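Local coordinates for nuclear movement protein (Encephalitozoon cuniculi, PDB 2O30) that has no established cellular role but may bind unfolded proteins, as p23- and NudC-like CS-domain proteins are thought to do, at residues 18-23 and 70-75; 28-33 and 42-47; 37-42 and 51-56. The protein carries 1 engineered substitution. One frame throughout, in Å; residues are numbered along the deposited sequence.

Interaction 1 (18-23 and 70-75)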
ATOM      1  N   ILE A  18       0.252  15.277   7.451  1.00 18.82           N
ATOM      2  CA  ILE A  18       0.367  14.272   8.515  1.00 19.18           C
ATOM      3  C   ILE A  18       1.857  14.131   8.828  1.00 19.19           C
ATOM      4  O   ILE A  18       2.675  14.150   7.914  1.00 18.34           O
ATOM      5  CB  ILE A  18      -0.205  12.926   8.089  1.00 19.96           C
ATOM      6  CG1 ILE A  18      -1.716  13.037   7.793  1.00 19.85           C
ATOM      7  CG2 ILE A  18       0.051  11.827   9.167  1.00 20.65           C
ATOM      8  CD1 ILE A  18      -2.261  11.898   6.899  1.00 21.86           C
ATOM      9  N   GLN A  19       2.170  14.044  10.111  1.00 18.35           N
ATOM     10  CA  GLN A  19       3.571  13.892  10.559  1.00 19.55           C
ATOM     11  C   GLN A  19       3.699  12.689  11.478  1.00 19.28           C
ATOM     12  O   GLN A  19       2.803  12.388  12.278  1.00 19.12           O
ATOM     13  CB  GLN A  19       4.034  15.154  11.307  1.00 20.07           C
ATOM     14  CG  GLN A  19       3.782  16.469  10.579  1.00 24.76           C
ATOM     15  CD  GLN A  19       2.373  17.049  10.841  1.00 30.12           C
ATOM     16  OE1 GLN A  19       1.844  16.999  11.973  1.00 31.21           O
ATOM     17  NE2 GLN A  19       1.772  17.623   9.795  1.00 32.06           N
ATOM     18  N   PHE A  20       4.823  11.981  11.372  1.00 18.82           N
ATOM     19  CA  PHE A  20       5.093  10.896  12.316  1.00 19.62           C
ATOM     20  C   PHE A  20       6.598  10.675  12.369  1.00 19.60           C
ATOM     21  O   PHE A  20       7.303  11.045  11.438  1.00 19.76           O
ATOM     22  CB  PHE A  20       4.335   9.611  11.957  1.00 19.94           C
ATOM     23  CG  PHE A  20       4.690   9.029  10.616  1.00 20.14           C
ATOM     24  CD1 PHE A  20       3.993   9.411   9.468  1.00 19.96           C
ATOM     25  CD2 PHE A  20       5.723   8.099  10.488  1.00 18.96           C
ATOM     26  CE1 PHE A  20       4.292   8.862   8.229  1.00 20.68           C
ATOM     27  CE2 PHE A  20       6.040   7.559   9.258  1.00 20.55           C
ATOM     28  CZ  PHE A  20       5.312   7.947   8.107  1.00 21.60           C
ATOM     29  N   PRO A  21       7.093  10.110  13.491  1.00 20.73           N
ATOM     30  CA  PRO A  21       8.543   9.962  13.654  1.00 21.92           C
ATOM     31  C   PRO A  21       9.120   8.746  12.929  1.00 23.53           C
ATOM     32  O   PRO A  21       8.441   7.720  12.822  1.00 23.75           O
ATOM     33  CB  PRO A  21       8.693   9.819  15.173  1.00 21.75           C
ATOM     34  CG  PRO A  21       7.470   9.087  15.583  1.00 20.95           C
ATOM     35  CD  PRO A  21       6.353   9.652  14.682  1.00 21.02           C
ATOM     36  N   VAL A  22      10.351   8.881  12.421  1.00 25.69           N
ATOM     37  CA  VAL A  22      11.004   7.800  11.660  1.00 29.86           C
ATOM     38  C   VAL A  22      11.566   6.808  12.655  1.00 32.08           C
ATOM     39  O   VAL A  22      12.233   7.231  13.599  1.00 32.80           O
ATOM     40  CB  VAL A  22      12.199   8.316  10.836  1.00 30.26           C
ATOM     41  CG1 VAL A  22      12.859   7.175  10.075  1.00 32.18           C
ATOM     42  CG2 VAL A  22      11.792   9.408   9.891  1.00 29.80           C
ATOM     43  N   THR A  23      11.323   5.516  12.406  1.00 34.92           N
ATOM     44  CA  THR A  23      11.782   4.375  13.237  1.00 37.73           C
ATOM     45  C   THR A  23      11.625   4.615  14.739  1.00 38.95           C
ATOM     46  O   THR A  23      12.100   5.627  15.276  1.00 40.79           O
ATOM     47  CB  THR A  23      13.259   3.934  12.913  1.00 37.90           C
ATOM     48  OG1 THR A  23      14.209   4.766  13.606  1.00 39.53           O
ATOM     49  CG2 THR A  23      13.526   3.974  11.411  1.00 38.91           C
ATOM     50  N   ASP A  70      14.157  13.546  11.851  1.00 25.99           N
ATOM     51  CA  ASP A  70      13.537  12.346  12.409  1.00 26.29           C
ATOM     52  C   ASP A  70      12.028  12.300  12.134  1.00 24.94           C
ATOM     53  O   ASP A  70      11.332  11.471  12.701  1.00 25.06           O
ATOM     54  CB  ASP A  70      13.776  12.241  13.941  1.00 27.34           C
ATOM     55  CG  ASP A  70      13.265  10.915  14.525  1.00 31.85           C
ATOM     56  OD1 ASP A  70      13.677   9.860  13.990  1.00 37.93           O
ATOM     57  OD2 ASP A  70      12.448  10.889  15.494  1.00 33.26           O
ATOM     58  N   VAL A  71      11.528  13.184  11.279  1.00 23.67           N
ATOM     59  CA  VAL A  71      10.066  13.275  11.090  1.00 23.39           C
ATOM     60  C   VAL A  71       9.671  13.147   9.623  1.00 22.77           C
ATOM     61  O   VAL A  71      10.268  13.789   8.749  1.00 23.91           O
ATOM     62  CB  VAL A  71       9.518  14.589  11.681  1.00 23.51           C
ATOM     63  CG1 VAL A  71       8.016  14.745  11.373  1.00 25.48           C
ATOM     64  CG2 VAL A  71       9.770  14.637  13.192  1.00 24.32           C
ATOM     65  N   VAL A  72       8.683  12.302   9.363  1.00 21.28           N
ATOM     66  CA  VAL A  72       8.130  12.145   8.022  1.00 20.41           C
ATOM     67  C   VAL A  72       7.000  13.151   7.888  1.00 21.04           C
ATOM     68  O   VAL A  72       6.136  13.227   8.764  1.00 19.89           O
ATOM     69  CB  VAL A  72       7.592  10.723   7.787  1.00 20.47           C
ATOM     70  CG1 VAL A  72       7.037  10.598   6.360  1.00 20.77           C
ATOM     71  CG2 VAL A  72       8.716   9.672   7.972  1.00 21.86           C
ATOM     72  N   ASP A  73       7.018  13.916   6.800  1.00 21.07           N
ATOM     73  CA  ASP A  73       5.929  14.862   6.520  1.00 22.29           C
ATOM     74  C   ASP A  73       5.176  14.388   5.272  1.00 21.52           C
ATOM     75  O   ASP A  73       5.777  14.194   4.225  1.00 20.58           O
ATOM     76  CB  ASP A  73       6.506  16.260   6.345  1.00 23.67           C
ATOM     77  CG  ASP A  73       6.966  16.871   7.657  1.00 28.42           C
ATOM     78  OD1 ASP A  73       6.112  17.114   8.527  1.00 32.72           O
ATOM     79  OD2 ASP A  73       8.174  17.141   7.819  1.00 33.50           O
ATOM     80  N   VAL A  74       3.871  14.166   5.410  1.00 20.53           N
ATOM     81  CA  VAL A  74       3.018  13.687   4.310  1.00 20.08           C
ATOM     82  C   VAL A  74       2.037  14.819   3.992  1.00 20.24           C
ATOM     83  O   VAL A  74       1.538  15.484   4.906  1.00 19.81           O
ATOM     84  CB  VAL A  74       2.254  12.433   4.750  1.00 19.94           C
ATOM     85  CG1 VAL A  74       1.432  11.858   3.620  1.00 20.31           C
ATOM     86  CG2 VAL A  74       3.235  11.353   5.304  1.00 19.98           C
ATOM     87  N   ASN A  75       1.807  15.066   2.703  1.00 19.91           N
ATOM     88  CA  ASN A  75       0.905  16.144   2.278  1.00 21.40           C
ATOM     89  C   ASN A  75       0.004  15.576   1.177  1.00 20.37           C
ATOM     90  O   ASN A  75       0.459  14.800   0.339  1.00 19.46           O
ATOM     91  CB  ASN A  75       1.766  17.288   1.745  1.00 22.70           C
ATOM     92  CG  ASN A  75       0.968  18.376   1.096  1.00 27.85           C
ATOM     93  OD1 ASN A  75       0.798  18.383  -0.135  1.00 32.32           O
ATOM     94  ND2 ASN A  75       0.471  19.316   1.904  1.00 30.72           N
TER
HETATM   95  O   HOH W   1       3.521  17.438   7.412  1.00 33.36           O
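Phe20 and Val72 are a hydrogen-bonded pair of two antiparallel strands and carry the tight side of this contact. Backbone bonds run both ways at Ile18/Val74 and Phe20/Val72, and Val22 N to Asp70 O adds one. The side chains of Phe20 and Val72 lie side by side and point the same way. Val72 CB sits over one face of the Phe20 ring, 3.8 Å from its centroid, in a CH-pi contact offset toward the rim. A chi1 of 61° sets Phe20 CG between its backbone N and carbonyl carbon, and the ring leans over to the neighbouring strand. Val72 CG1 touches Phe20 CZ and CE1. Val72 CG2 meets Phe20 CE2 and also Val22 CG2, 3.6 Å away, where the two valines cross at about a right angle. Val74 CG2 adds a looser contact, 4.0 Å from Phe20 CE1. Ile31 and Ile33 of strand 31-36 cover Val72 and Val74.

The face bearing Gln19, Pro21, Val71 and Asp73 is looser and more polar. Gln19 CG lies 3.2 Å from Asp73 OD1, with the amide and carboxylate planes 49° apart. A water joins the two residues, accepting from Gln19 NE2 at 3.0 Å and lying 2.8 Å from Asp73 OD1. Gln19 OE1 is bonded to Thr8 OG1. Ile18, Phe20, Val72 and Val74 pack on the other sheet and the mixed face points outward, as in the beta sandwich of CS domains.

Interaction 2 (28-33 and 42-47)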
ATOM      1  N   SER A  28      15.191   1.157   3.636  1.00 51.75           N
ATOM      2  CA  SER A  28      14.814   2.293   2.789  1.00 49.96           C
ATOM      3  C   SER A  28      13.451   1.952   2.179  1.00 48.80           C
ATOM      4  O   SER A  28      12.946   2.647   1.290  1.00 48.76           O
ATOM      5  CB  SER A  28      15.865   2.543   1.701  1.00 50.40           C
ATOM      6  OG  SER A  28      15.726   1.647   0.613  1.00 50.20           O
ATOM      7  N   SER A  29      12.891   0.848   2.670  1.00 46.57           N
ATOM      8  CA  SER A  29      11.542   0.398   2.355  1.00 44.81           C
ATOM      9  C   SER A  29      10.734   0.382   3.655  1.00 42.67           C
ATOM     10  O   SER A  29       9.663  -0.239   3.744  1.00 42.76           O
ATOM     11  CB  SER A  29      11.601  -1.000   1.744  1.00 45.34           C
ATOM     12  OG  SER A  29      12.494  -1.817   2.483  1.00 46.58           O
ATOM     13  N   ALA A  30      11.261   1.082   4.659  1.00 39.49           N
ATOM     14  CA  ALA A  30      10.643   1.166   5.968  1.00 36.31           C
ATOM     15  C   ALA A  30       9.303   1.900   5.912  1.00 34.13           C
ATOM     16  O   ALA A  30       8.379   1.522   6.618  1.00 33.69           O
ATOM     17  CB  ALA A  30      11.573   1.860   6.958  1.00 36.43           C
ATOM     18  N   ILE A  31       9.214   2.934   5.080  1.00 31.63           N
ATOM     19  CA  ILE A  31       8.026   3.793   5.042  1.00 29.90           C
ATOM     20  C   ILE A  31       7.119   3.364   3.903  1.00 28.53           C
ATOM     21  O   ILE A  31       7.490   3.447   2.733  1.00 28.64           O
ATOM     22  CB  ILE A  31       8.391   5.291   4.931  1.00 30.44           C
ATOM     23  CG1 ILE A  31       9.116   5.720   6.206  1.00 31.46           C
ATOM     24  CG2 ILE A  31       7.126   6.143   4.702  1.00 29.47           C
ATOM     25  CD1 ILE A  31      10.090   6.835   6.016  1.00 34.33           C
ATOM     26  N   LYS A  32       5.930   2.889   4.258  1.00 26.18           N
ATOM     27  CA  LYS A  32       4.978   2.423   3.264  1.00 26.10           C
ATOM     28  C   LYS A  32       3.703   3.244   3.381  1.00 25.41           C
ATOM     29  O   LYS A  32       3.083   3.254   4.426  1.00 25.99           O
ATOM     30  CB  LYS A  32       4.691   0.941   3.480  1.00 25.84           C
ATOM     31  CG  LYS A  32       5.895   0.034   3.151  1.00 26.01           C
ATOM     32  CD  LYS A  32       5.521  -1.447   3.346  1.00 27.84           C
ATOM     33  CE  LYS A  32       6.620  -2.403   2.837  1.00 29.77           C
ATOM     34  NZ  LYS A  32       7.688  -1.710   2.052  1.00 34.09           N
ATOM     35  N   ILE A  33       3.329   3.929   2.304  1.00 25.34           N
ATOM     36  CA  ILE A  33       2.140   4.805   2.304  1.00 25.74           C
ATOM     37  C   ILE A  33       1.293   4.479   1.070  1.00 25.61           C
ATOM     38  O   ILE A  33       1.806   4.454  -0.055  1.00 25.68           O
ATOM     39  CB  ILE A  33       2.538   6.302   2.308  1.00 25.86           C
ATOM     40  CG1 ILE A  33       3.385   6.607   3.544  1.00 26.01           C
ATOM     41  CG2 ILE A  33       1.286   7.199   2.281  1.00 25.82           C
ATOM     42  CD1 ILE A  33       4.079   7.980   3.552  1.00 27.29           C
ATOM     43  N   VAL A  42      -0.662   3.785   6.357  1.00 24.70           N
ATOM     44  CA  VAL A  42       0.712   4.247   6.540  1.00 24.99           C
ATOM     45  C   VAL A  42       1.382   3.274   7.501  1.00 24.87           C
ATOM     46  O   VAL A  42       0.892   3.045   8.596  1.00 23.23           O
ATOM     47  CB  VAL A  42       0.767   5.687   7.127  1.00 25.09           C
ATOM     48  CG1 VAL A  42       2.220   6.102   7.423  1.00 26.39           C
ATOM     49  CG2 VAL A  42       0.095   6.683   6.166  1.00 26.08           C
ATOM     50  N   LYS A  43       2.494   2.700   7.078  1.00 25.33           N
ATOM     51  CA  LYS A  43       3.236   1.795   7.950  1.00 26.55           C
ATOM     52  C   LYS A  43       4.678   2.241   8.063  1.00 26.95           C
ATOM     53  O   LYS A  43       5.223   2.825   7.144  1.00 25.94           O
ATOM     54  CB  LYS A  43       3.149   0.362   7.434  1.00 27.22           C
ATOM     55  CG  LYS A  43       1.723  -0.138   7.307  1.00 28.33           C
ATOM     56  CD  LYS A  43       1.639  -1.642   7.482  1.00 33.60           C
ATOM     57  CE  LYS A  43       2.193  -2.379   6.296  1.00 35.64           C
ATOM     58  NZ  LYS A  43       1.713  -3.801   6.322  1.00 38.10           N
ATOM     59  N   ASN A  44       5.284   1.975   9.211  1.00 27.95           N
ATOM     60  CA  ASN A  44       6.663   2.346   9.431  1.00 30.20           C
ATOM     61  C   ASN A  44       7.364   1.128  10.014  1.00 31.52           C
ATOM     62  O   ASN A  44       7.045   0.706  11.127  1.00 31.95           O
ATOM     63  CB  ASN A  44       6.761   3.558  10.363  1.00 29.81           C
ATOM     64  CG  ASN A  44       8.198   3.991  10.604  1.00 32.48           C
ATOM     65  OD1 ASN A  44       9.120   3.535   9.922  1.00 35.24           O
ATOM     66  ND2 ASN A  44       8.395   4.850  11.581  1.00 35.50           N
ATOM     67  N   GLN A  45       8.272   0.549   9.229  1.00 33.51           N
ATOM     68  CA  GLN A  45       8.954  -0.691   9.596  1.00 35.10           C
ATOM     69  C   GLN A  45       7.951  -1.769   9.981  1.00 34.91           C
ATOM     70  O   GLN A  45       8.131  -2.454  10.990  1.00 36.09           O
ATOM     71  CB  GLN A  45       9.923  -0.463  10.760  1.00 35.31           C
ATOM     72  CG  GLN A  45      11.153   0.349  10.432  1.00 39.42           C
ATOM     73  CD  GLN A  45      12.352  -0.102  11.251  1.00 44.54           C
ATOM     74  OE1 GLN A  45      12.836  -1.229  11.101  1.00 46.08           O
ATOM     75  NE2 GLN A  45      12.839   0.775  12.123  1.00 46.82           N
ATOM     76  N   GLY A  46       6.882  -1.896   9.200  1.00 34.86           N
ATOM     77  CA  GLY A  46       5.848  -2.891   9.469  1.00 35.10           C
ATOM     78  C   GLY A  46       4.809  -2.519  10.520  1.00 34.85           C
ATOM     79  O   GLY A  46       3.743  -3.133  10.562  1.00 35.70           O
ATOM     80  N   GLU A  47       5.107  -1.527  11.364  1.00 34.28           N
ATOM     81  CA  GLU A  47       4.166  -1.041  12.383  1.00 34.36           C
ATOM     82  C   GLU A  47       3.154  -0.076  11.755  1.00 32.61           C
ATOM     83  O   GLU A  47       3.535   0.835  11.024  1.00 31.60           O
ATOM     84  CB  GLU A  47       4.922  -0.351  13.524  1.00 34.26           C
ATOM     85  CG  GLU A  47       4.046   0.252  14.633  1.00 36.85           C
ATOM     86  CD  GLU A  47       4.838   1.160  15.578  1.00 38.15           C
ATOM     87  OE1 GLU A  47       6.022   0.856  15.868  1.00 44.14           O
ATOM     88  OE2 GLU A  47       4.278   2.182  16.038  1.00 43.34           O
TER
HETATM   89  O   HOH W   2       6.564  -0.640   6.911  1.00 34.29           O
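Lys32 and Lys43 form the central pair of an antiparallel beta hairpin, made by strands 31-36 and 39-44. They bond to each other twice through the backbone. Lys32 N reaches Lys43 O at 3.0 Å with an almost straight N-H...O angle of 179°. Lys43 N returns to Lys32 O at 2.8 Å. Two residues along, past the non-hydrogen-bonded pair Ile31 and Asn44, Gln45 N bonds to Ala30 O at 2.8 Å.

The side-chain contacts are modest. On the inner face Ile33 and Val42 lie side by side, with Ile33 CG1 4.1 Å from Val42 CG1. Their CG2 methyls pair in the same way. At the other end Ala30 CB meets Gln45 CG at 3.8 Å. Asn44 OD1 lies near Ala30 and is buried here without a polar partner in the model.

A second shell fixes this end. Asn44 to Glu47 make a type I' turn, closed by backbone bonds in both directions between Asn44 and Glu47. The turn leads the chain into strand 47-51. A water also ties the turn to Ala30, just before strand 31-36. It donates to Ala30 O at 2.8 Å and accepts from Gly46 N.

Farther out, Trp64 of the second subunit packs on Lys43 and makes a cation-pi contact with Lys32. This outer face therefore belongs to the subunit interface. Lys43 also borders the pocket of a bound dithiothreitol, which probably comes from the crystallisation liquor.

Lys32 has its ammonium group turned back toward the loop that precedes its strand. Its chain is extended as far as CE, and a nearly eclipsed chi4 of -10° then places NZ. From there Lys32 NZ donates to Ser29 O at 3.0 Å, in the carbonyl plane and on a lone pair.

Interaction 3 (37-42 and 51-56)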
ATOM      1  N   GLY A  37      -8.886   5.883  -2.946  1.00 27.07           N
ATOM      2  CA  GLY A  37     -10.098   6.616  -2.584  1.00 28.02           C
ATOM      3  C   GLY A  37      -9.808   7.403  -1.314  1.00 28.42           C
ATOM      4  O   GLY A  37      -8.870   8.213  -1.280  1.00 28.74           O
ATOM      5  N   LYS A  38     -10.591   7.146  -0.267  1.00 28.37           N
ATOM      6  CA  LYS A  38     -10.391   7.808   1.029  1.00 28.68           C
ATOM      7  C   LYS A  38      -9.619   6.939   2.006  1.00 28.84           C
ATOM      8  O   LYS A  38      -9.263   7.401   3.086  1.00 28.12           O
ATOM      9  CB  LYS A  38     -11.728   8.232   1.663  1.00 29.08           C
ATOM     10  CG  LYS A  38     -12.458   9.301   0.882  1.00 30.44           C
ATOM     11  CD  LYS A  38     -13.411  10.080   1.786  1.00 31.65           C
ATOM     12  CE  LYS A  38     -14.462   9.198   2.426  1.00 35.17           C
ATOM     13  NZ  LYS A  38     -15.068   9.846   3.634  1.00 36.51           N
ATOM     14  N   LYS A  39      -9.377   5.682   1.623  1.00 28.99           N
ATOM     15  CA  LYS A  39      -8.684   4.704   2.461  1.00 29.24           C
ATOM     16  C   LYS A  39      -7.207   5.052   2.520  1.00 28.16           C
ATOM     17  O   LYS A  39      -6.575   5.297   1.499  1.00 27.77           O
ATOM     18  CB  LYS A  39      -8.865   3.283   1.907  1.00 30.62           C
ATOM     19  CG  LYS A  39     -10.320   2.804   1.798  1.00 33.85           C
ATOM     20  CD  LYS A  39     -10.924   2.483   3.164  1.00 37.61           C
ATOM     21  CE  LYS A  39     -12.411   2.101   3.052  1.00 38.06           C
ATOM     22  NZ  LYS A  39     -13.114   2.285   4.366  1.00 41.24           N
ATOM     23  N   ILE A  40      -6.662   5.085   3.724  1.00 27.28           N
ATOM     24  CA  ILE A  40      -5.269   5.440   3.909  1.00 27.02           C
ATOM     25  C   ILE A  40      -4.589   4.389   4.797  1.00 26.38           C
ATOM     26  O   ILE A  40      -5.126   3.965   5.810  1.00 25.70           O
ATOM     27  CB  ILE A  40      -5.144   6.857   4.515  1.00 27.14           C
ATOM     28  CG1 ILE A  40      -3.669   7.201   4.806  1.00 28.39           C
ATOM     29  CG2 ILE A  40      -6.048   6.983   5.745  1.00 26.67           C
ATOM     30  CD1 ILE A  40      -3.470   8.615   5.379  1.00 28.27           C
ATOM     31  N   CYS A  41      -3.420   3.946   4.354  1.00 26.71           N
ATOM     32  CA  CYS A  41      -2.590   3.010   5.097  1.00 26.49           C
ATOM     33  C   CYS A  41      -1.179   3.579   5.149  1.00 25.76           C
ATOM     34  O   CYS A  41      -0.577   3.849   4.106  1.00 25.24           O
ATOM     35  CB  CYS A  41      -2.553   1.663   4.380  1.00 26.98           C
ATOM     36  SG  CYS A  41      -1.453   0.495   5.222  1.00 30.53           S
ATOM     37  N   VAL A  42      -0.662   3.785   6.357  1.00 24.70           N
ATOM     38  CA  VAL A  42       0.712   4.247   6.540  1.00 24.99           C
ATOM     39  C   VAL A  42       1.382   3.274   7.501  1.00 24.87           C
ATOM     40  O   VAL A  42       0.892   3.045   8.596  1.00 23.23           O
ATOM     41  CB  VAL A  42       0.767   5.687   7.127  1.00 25.09           C
ATOM     42  CG1 VAL A  42       2.220   6.102   7.423  1.00 26.39           C
ATOM     43  CG2 VAL A  42       0.095   6.683   6.166  1.00 26.08           C
ATOM     44  N   ASP A  51      -4.355   3.438   9.734  1.00 28.97           N
ATOM     45  CA  ASP A  51      -5.116   2.493   8.940  1.00 29.90           C
ATOM     46  C   ASP A  51      -6.571   2.912   9.080  1.00 30.22           C
ATOM     47  O   ASP A  51      -7.236   2.532  10.045  1.00 30.64           O
ATOM     48  CB  ASP A  51      -4.919   1.079   9.482  1.00 30.45           C
ATOM     49  CG  ASP A  51      -5.668   0.024   8.683  1.00 33.00           C
ATOM     50  OD1 ASP A  51      -6.317   0.344   7.662  1.00 34.44           O
ATOM     51  OD2 ASP A  51      -5.588  -1.152   9.080  1.00 36.97           O
ATOM     52  N   GLY A  52      -7.053   3.711   8.146  1.00 29.81           N
ATOM     53  CA  GLY A  52      -8.421   4.202   8.257  1.00 30.28           C
ATOM     54  C   GLY A  52      -8.935   4.836   6.999  1.00 30.42           C
ATOM     55  O   GLY A  52      -8.461   4.550   5.897  1.00 30.19           O
ATOM     56  N   GLU A  53      -9.926   5.707   7.167  1.00 29.89           N
ATOM     57  CA  GLU A  53     -10.548   6.370   6.049  1.00 29.80           C
ATOM     58  C   GLU A  53     -10.551   7.851   6.358  1.00 28.62           C
ATOM     59  O   GLU A  53     -10.966   8.251   7.444  1.00 27.75           O
ATOM     60  CB  GLU A  53     -11.981   5.861   5.875  1.00 30.88           C
ATOM     61  CG  GLU A  53     -12.713   6.455   4.702  1.00 35.45           C
ATOM     62  CD  GLU A  53     -13.928   5.628   4.320  1.00 41.64           C
ATOM     63  OE1 GLU A  53     -14.824   5.451   5.178  1.00 43.48           O
ATOM     64  OE2 GLU A  53     -13.974   5.148   3.160  1.00 45.59           O
ATOM     65  N   LEU A  54     -10.069   8.650   5.411  1.00 27.38           N
ATOM     66  CA  LEU A  54      -9.997  10.090   5.589  1.00 26.78           C
ATOM     67  C   LEU A  54     -11.419  10.633   5.663  1.00 26.52           C
ATOM     68  O   LEU A  54     -12.325  10.056   5.070  1.00 26.98           O
ATOM     69  CB  LEU A  54      -9.255  10.742   4.430  1.00 27.09           C
ATOM     70  CG  LEU A  54      -7.733  10.518   4.394  1.00 28.32           C
ATOM     71  CD1 LEU A  54      -7.132  11.366   3.280  1.00 31.20           C
ATOM     72  CD2 LEU A  54      -7.103  10.901   5.703  1.00 27.10           C
ATOM     73  N   LEU A  55     -11.601  11.733   6.384  1.00 25.67           N
ATOM     74  CA  LEU A  55     -12.938  12.302   6.577  1.00 26.21           C
ATOM     75  C   LEU A  55     -13.614  12.709   5.261  1.00 26.72           C
ATOM     76  O   LEU A  55     -14.836  12.507   5.083  1.00 27.37           O
ATOM     77  CB  LEU A  55     -12.867  13.499   7.536  1.00 25.55           C
ATOM     78  CG  LEU A  55     -14.245  14.083   7.911  1.00 26.34           C
ATOM     79  CD1 LEU A  55     -15.121  13.036   8.554  1.00 28.16           C
ATOM     80  CD2 LEU A  55     -14.059  15.262   8.824  1.00 26.80           C
ATOM     81  N   HIS A  56     -12.843  13.302   4.351  1.00 27.08           N
ATOM     82  CA  HIS A  56     -13.350  13.720   3.043  1.00 27.60           C
ATOM     83  C   HIS A  56     -12.382  13.325   1.933  1.00 27.70           C
ATOM     84  O   HIS A  56     -11.252  12.884   2.196  1.00 27.11           O
ATOM     85  CB  HIS A  56     -13.574  15.234   2.984  1.00 27.93           C
ATOM     86  CG  HIS A  56     -14.509  15.747   4.036  1.00 29.50           C
ATOM     87  ND1 HIS A  56     -15.860  15.471   4.026  1.00 31.89           N
ATOM     88  CD2 HIS A  56     -14.284  16.501   5.137  1.00 31.34           C
ATOM     89  CE1 HIS A  56     -16.429  16.041   5.075  1.00 31.54           C
ATOM     90  NE2 HIS A  56     -15.496  16.670   5.767  1.00 31.79           N
TER
HETATM   91  O   HOH W   3     -13.077   5.500  -0.202  1.00 37.07           O
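Lys38 and Leu54 meet first through the backbone, where Leu54 N bonds to Lys38 O at 2.8 Å. Ile40 and Gly52 are an antiparallel hydrogen-bonded pair and exchange two more bonds, N to O each way. The 51-56 segment turns a corner at Gly52.

Two lysines supply the polar side-chain contacts. Lys38 lies over the backbone of 54-56, with CD 3.4 Å from His56 C. A bend at chi3 (-60°) places CE. Lys38 NZ then grips two carbonyls. It meets Leu54 O at 3.1 Å in the carbonyl plane, and Leu55 O at 3.0 Å from well above the plane of the Leu55 carbonyl. Lys39 obliquely crosses Glu53, and Lys39 NZ forms a salt bridge with Glu53 OE2 at 3.2 Å, with a weak hydrogen bond in it.

The apolar part is small: Ile40 CG2 touches Leu54 CD2 at 4.1 Å, and Met35 packs on both residues.

Beyond the pair, Cys41 SG is covalently linked to dithiothreitol, which also lies by Asp51. That link implies a thiol within reach of reagents. The two carbonyl bonds imply that Lys38 pins the 54-55 loop through its backbone, and its charge would probably polarise those peptide groups.

From the N terminus, 18-23 pairs with 70-75 much later in the chain, so interaction 1 closes the longest loop, with 46 residues between its segments. Interactions 2 and 3 both lie within that loop. They cross each other, because their segments come in the order 28-33, 37-42, 42-47, 51-56. Both use strand 39-44 and share Val42. Interaction 2 joins that strand to 31-36, and interaction 3 joins it to the loop after strand 47-51. Interaction 1 belongs to the other sheet. Among the places where the two sheets touch are Phe20 CE1 with Val42 CG1, at 3.5 Å, and Ile18 CD1 with Ile40 CD1, at 3.8 Å.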